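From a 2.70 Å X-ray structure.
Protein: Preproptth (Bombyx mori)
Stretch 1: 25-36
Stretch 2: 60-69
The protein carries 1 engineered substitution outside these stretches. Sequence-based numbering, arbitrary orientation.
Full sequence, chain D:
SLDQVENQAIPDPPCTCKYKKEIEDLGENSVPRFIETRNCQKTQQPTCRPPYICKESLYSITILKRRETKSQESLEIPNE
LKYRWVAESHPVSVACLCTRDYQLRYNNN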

# COMPACT_ATOMS: atom_id res chain seq x y z
N ASP D 25 -13.35 4.03 -5.80
CA ASP D 25 -13.40 3.63 -4.39
C ASP D 25 -12.59 2.37 -4.10
O ASP D 25 -11.82 2.34 -3.14
CB ASP D 25 -14.85 3.41 -3.97
CG ASP D 25 -15.01 3.33 -2.46
OD1 ASP D 25 -14.83 2.23 -1.90
OD2 ASP D 25 -15.30 4.37 -1.84
N LEU D 26 -12.78 1.34 -4.91
CA LEU D 26 -12.08 0.06 -4.73
C LEU D 26 -12.34 -0.56 -3.36
O LEU D 26 -11.64 -1.48 -2.95
CB LEU D 26 -10.57 0.23 -4.94
CG LEU D 26 -10.10 0.63 -6.34
CD1 LEU D 26 -8.61 0.91 -6.32
CD2 LEU D 26 -10.42 -0.46 -7.34
N GLY D 27 -13.35 -0.05 -2.65
CA GLY D 27 -13.67 -0.57 -1.34
C GLY D 27 -12.62 -0.23 -0.30
O GLY D 27 -11.51 0.17 -0.63
N GLU D 28 -12.98 -0.40 0.97
CA GLU D 28 -12.08 -0.09 2.07
C GLU D 28 -11.02 -1.18 2.21
O GLU D 28 -10.03 -1.01 2.93
CB GLU D 28 -12.88 0.06 3.37
CG GLU D 28 -12.10 0.67 4.52
CD GLU D 28 -12.97 0.97 5.72
OE1 GLU D 28 -14.12 0.48 5.75
OE2 GLU D 28 -12.52 1.70 6.62
N ASN D 29 -11.22 -2.30 1.52
CA ASN D 29 -10.29 -3.42 1.56
C ASN D 29 -8.96 -3.11 0.88
O ASN D 29 -7.96 -3.78 1.13
CB ASN D 29 -10.92 -4.65 0.91
CG ASN D 29 -12.04 -5.24 1.74
OD1 ASN D 29 -12.46 -4.67 2.75
ND2 ASN D 29 -12.53 -6.41 1.33
N SER D 30 -8.95 -2.08 0.04
CA SER D 30 -7.73 -1.67 -0.66
C SER D 30 -6.92 -0.72 0.22
O SER D 30 -7.48 0.16 0.87
CB SER D 30 -8.07 -1.00 -1.99
OG SER D 30 -8.80 -1.87 -2.84
N VAL D 31 -5.60 -0.91 0.23
CA VAL D 31 -4.73 -0.03 1.00
C VAL D 31 -4.82 1.38 0.43
O VAL D 31 -5.09 2.32 1.17
CB VAL D 31 -3.27 -0.55 1.01
CG1 VAL D 31 -2.31 0.52 1.54
CG2 VAL D 31 -3.17 -1.82 1.83
N PRO D 32 -4.59 1.53 -0.89
CA PRO D 32 -4.96 2.80 -1.52
C PRO D 32 -6.45 2.80 -1.86
O PRO D 32 -6.83 2.34 -2.94
CB PRO D 32 -4.09 2.83 -2.78
CG PRO D 32 -3.95 1.39 -3.14
CD PRO D 32 -3.90 0.64 -1.84
N ARG D 33 -7.28 3.29 -0.94
CA ARG D 33 -8.72 3.23 -1.14
C ARG D 33 -9.13 4.12 -2.30
O ARG D 33 -9.45 3.64 -3.38
CB ARG D 33 -9.45 3.65 0.14
CG ARG D 33 -10.97 3.58 0.03
CD ARG D 33 -11.64 3.87 1.36
NE ARG D 33 -13.10 3.82 1.25
CZ ARG D 33 -13.92 3.91 2.29
NH1 ARG D 33 -13.45 4.07 3.52
NH2 ARG D 33 -15.24 3.85 2.09
N PHE D 34 -9.11 5.43 -2.08
CA PHE D 34 -9.53 6.38 -3.10
C PHE D 34 -8.47 6.54 -4.18
O PHE D 34 -7.33 6.92 -3.89
CB PHE D 34 -9.84 7.73 -2.46
CG PHE D 34 -10.87 7.67 -1.37
CD1 PHE D 34 -12.22 7.68 -1.68
CD2 PHE D 34 -10.49 7.60 -0.04
CE1 PHE D 34 -13.17 7.63 -0.68
CE2 PHE D 34 -11.43 7.55 0.96
CZ PHE D 34 -12.78 7.56 0.64
N ILE D 35 -8.85 6.25 -5.42
CA ILE D 35 -7.95 6.39 -6.56
C ILE D 35 -8.41 7.53 -7.47
O ILE D 35 -9.60 7.69 -7.73
CB ILE D 35 -7.87 5.07 -7.38
CG1 ILE D 35 -6.71 4.20 -6.89
CG2 ILE D 35 -7.68 5.34 -8.87
CD1 ILE D 35 -6.68 3.98 -5.40
N GLU D 36 -7.44 8.31 -7.94
CA GLU D 36 -7.71 9.42 -8.84
C GLU D 36 -7.74 8.94 -10.29
O GLU D 36 -6.77 8.36 -10.78
CB GLU D 36 -6.66 10.52 -8.67
CG GLU D 36 -6.85 11.73 -9.57
CD GLU D 36 -5.82 12.81 -9.32
OE1 GLU D 36 -5.14 12.76 -8.27
OE2 GLU D 36 -5.68 13.72 -10.17
N SER D 60 -0.58 2.10 -15.08
CA SER D 60 -0.70 0.99 -14.14
C SER D 60 -0.20 1.36 -12.75
O SER D 60 0.95 1.76 -12.58
CB SER D 60 0.08 -0.23 -14.65
OG SER D 60 -0.51 -0.75 -15.83
N ILE D 61 -1.08 1.22 -11.76
CA ILE D 61 -0.72 1.42 -10.36
C ILE D 61 -0.90 0.11 -9.60
O ILE D 61 -1.64 -0.77 -10.04
CB ILE D 61 -1.56 2.53 -9.70
CG1 ILE D 61 -3.06 2.24 -9.85
CG2 ILE D 61 -1.22 3.88 -10.31
CD1 ILE D 61 -3.95 3.16 -9.04
N THR D 62 -0.22 -0.01 -8.46
CA THR D 62 -0.27 -1.23 -7.66
C THR D 62 -1.22 -1.10 -6.48
O THR D 62 -1.17 -0.12 -5.73
CB THR D 62 1.13 -1.59 -7.14
OG1 THR D 62 2.06 -1.63 -8.23
CG2 THR D 62 1.11 -2.95 -6.45
N ILE D 63 -2.10 -2.09 -6.32
CA ILE D 63 -3.02 -2.15 -5.19
C ILE D 63 -2.84 -3.47 -4.43
O ILE D 63 -2.53 -4.50 -5.03
CB ILE D 63 -4.49 -2.00 -5.64
CG1 ILE D 63 -4.76 -0.57 -6.10
CG2 ILE D 63 -5.47 -2.37 -4.52
CD1 ILE D 63 -4.61 -0.38 -7.58
N LEU D 64 -3.05 -3.43 -3.12
CA LEU D 64 -2.90 -4.61 -2.27
C LEU D 64 -4.25 -5.20 -1.88
O LEU D 64 -5.19 -4.47 -1.55
CB LEU D 64 -2.11 -4.25 -1.00
CG LEU D 64 -0.69 -3.72 -1.19
CD1 LEU D 64 -0.05 -3.41 0.15
CD2 LEU D 64 0.17 -4.70 -1.97
N LYS D 65 -4.35 -6.53 -1.92
CA LYS D 65 -5.59 -7.24 -1.57
C LYS D 65 -5.52 -7.81 -0.15
O LYS D 65 -4.44 -7.90 0.43
CB LYS D 65 -5.87 -8.35 -2.58
CG LYS D 65 -5.96 -7.87 -4.03
CD LYS D 65 -7.20 -7.02 -4.29
CE LYS D 65 -8.46 -7.87 -4.36
NZ LYS D 65 -9.66 -7.06 -4.71
N ARG D 66 -6.67 -8.22 0.38
CA ARG D 66 -6.79 -8.60 1.79
C ARG D 66 -6.94 -10.11 2.02
O ARG D 66 -6.74 -10.92 1.11
CB ARG D 66 -7.98 -7.85 2.41
CG ARG D 66 -7.62 -6.47 2.93
CD ARG D 66 -8.83 -5.79 3.56
NE ARG D 66 -9.28 -6.46 4.78
CZ ARG D 66 -8.84 -6.18 6.00
NH1 ARG D 66 -7.92 -5.24 6.19
NH2 ARG D 66 -9.32 -6.85 7.05
N ARG D 67 -7.29 -10.47 3.25
CA ARG D 67 -7.37 -11.86 3.70
C ARG D 67 -8.33 -12.72 2.89
O ARG D 67 -8.07 -13.90 2.65
CB ARG D 67 -7.79 -11.91 5.17
CG ARG D 67 -6.95 -11.04 6.11
CD ARG D 67 -7.59 -10.93 7.49
NE ARG D 67 -8.93 -10.36 7.44
CZ ARG D 67 -9.64 -10.01 8.51
NH1 ARG D 67 -9.14 -10.15 9.73
NH2 ARG D 67 -10.86 -9.51 8.36
N GLU D 68 -9.46 -12.13 2.48
CA GLU D 68 -10.52 -12.87 1.80
C GLU D 68 -10.03 -13.63 0.57
O GLU D 68 -10.61 -14.64 0.18
CB GLU D 68 -11.65 -11.92 1.39
CG GLU D 68 -12.30 -11.18 2.54
CD GLU D 68 -13.41 -10.25 2.09
OE1 GLU D 68 -13.82 -10.34 0.91
OE2 GLU D 68 -13.87 -9.43 2.91
N THR D 69 -8.95 -13.14 -0.03
CA THR D 69 -8.40 -13.74 -1.23
C THR D 69 -7.56 -14.97 -0.89
O THR D 69 -7.06 -15.10 0.23
CB THR D 69 -7.53 -12.73 -2.01
OG1 THR D 69 -8.18 -11.46 -2.05
CG2 THR D 69 -7.28 -13.21 -3.44

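Packing of residues 25-36 against residues 60-69 of Preproptth. The first stretch is mostly loop and becomes strand only at Ile35 and Glu36; the second is already in a strand at Ser60 and ends in a type I turn from Arg66 to Thr69. The two stretches run antiparallel: Asn29 lies nearest Arg66, Ser30 nearest Leu64, Pro32 nearest Ile63 and Ile35 nearest Ile61, with CA-CA separations widening from 5.9-6.5 Å at the first three pairs to 9.6 Å at the last. No hydrogen bond crosses between them, so the 466 Å² of buried surface rests on van der Waals contact.

Stretch 1 opens with a small network of its own. Asp25 OD1 accepts a weak hydrogen bond from Gly27 N (2.8 Å), while Asp25 OD2 forms a long salt bridge with Arg33 NE (3.8 Å), linking the first residue of the stretch loosely to Arg33. Leu26 points toward stretch 2, and its CD1 reaches Ile63 CG1 at 4.1 Å. Gly27, at positive phi, begins a type I turn closed by a weak hydrogen bond from Ser30 N to Gly27 O (3.5 Å).

Asn29 is the most extensively covered residue of stretch 1. Its CB packs 3.6 Å from Arg66 CD, and its carbonyl O lies 3.3 Å from Arg66 CG, so the aliphatic part of the arginine lies along the asparagine. Asn29 ND2 and Glu68 OE2 are 3.7 Å apart, a polar approach too long to count as a bond, and Glu68 is poorly ordered.

Buried Ser30 turns its hydroxyl back into its own loop, where Ser30 OG donates to Leu26 O (2.9 Å); the same OG touches Ile63 CG2 at 3.8 Å. Satisfied within its own stretch, the hydroxyl can sit beside a hydrocarbon surface. Val31 points toward stretch 2 and sets CG2 3.9 Å from Leu64 CB. Next to it, Pro32 presses its ring onto the strand: Pro32 CG is 3.6 Å from Ile63 CG1 and 4.1 Å from Thr62 O. With no amide hydrogen, the proline has no backbone donor to offer and contributes apolar surface instead. Ile63 thus meets Leu26 and Pro32 through the same CG1 atom.

Arg33 points away, and Phe34 is out of reach. Contact resumes at buried Ile35, whose CG1 meets Ile61 CD1 at 3.6 Å; these two side chains, both directed toward the opposing stretch, span the wider backbone gap. Glu36 leads its carboxylate away and takes no part.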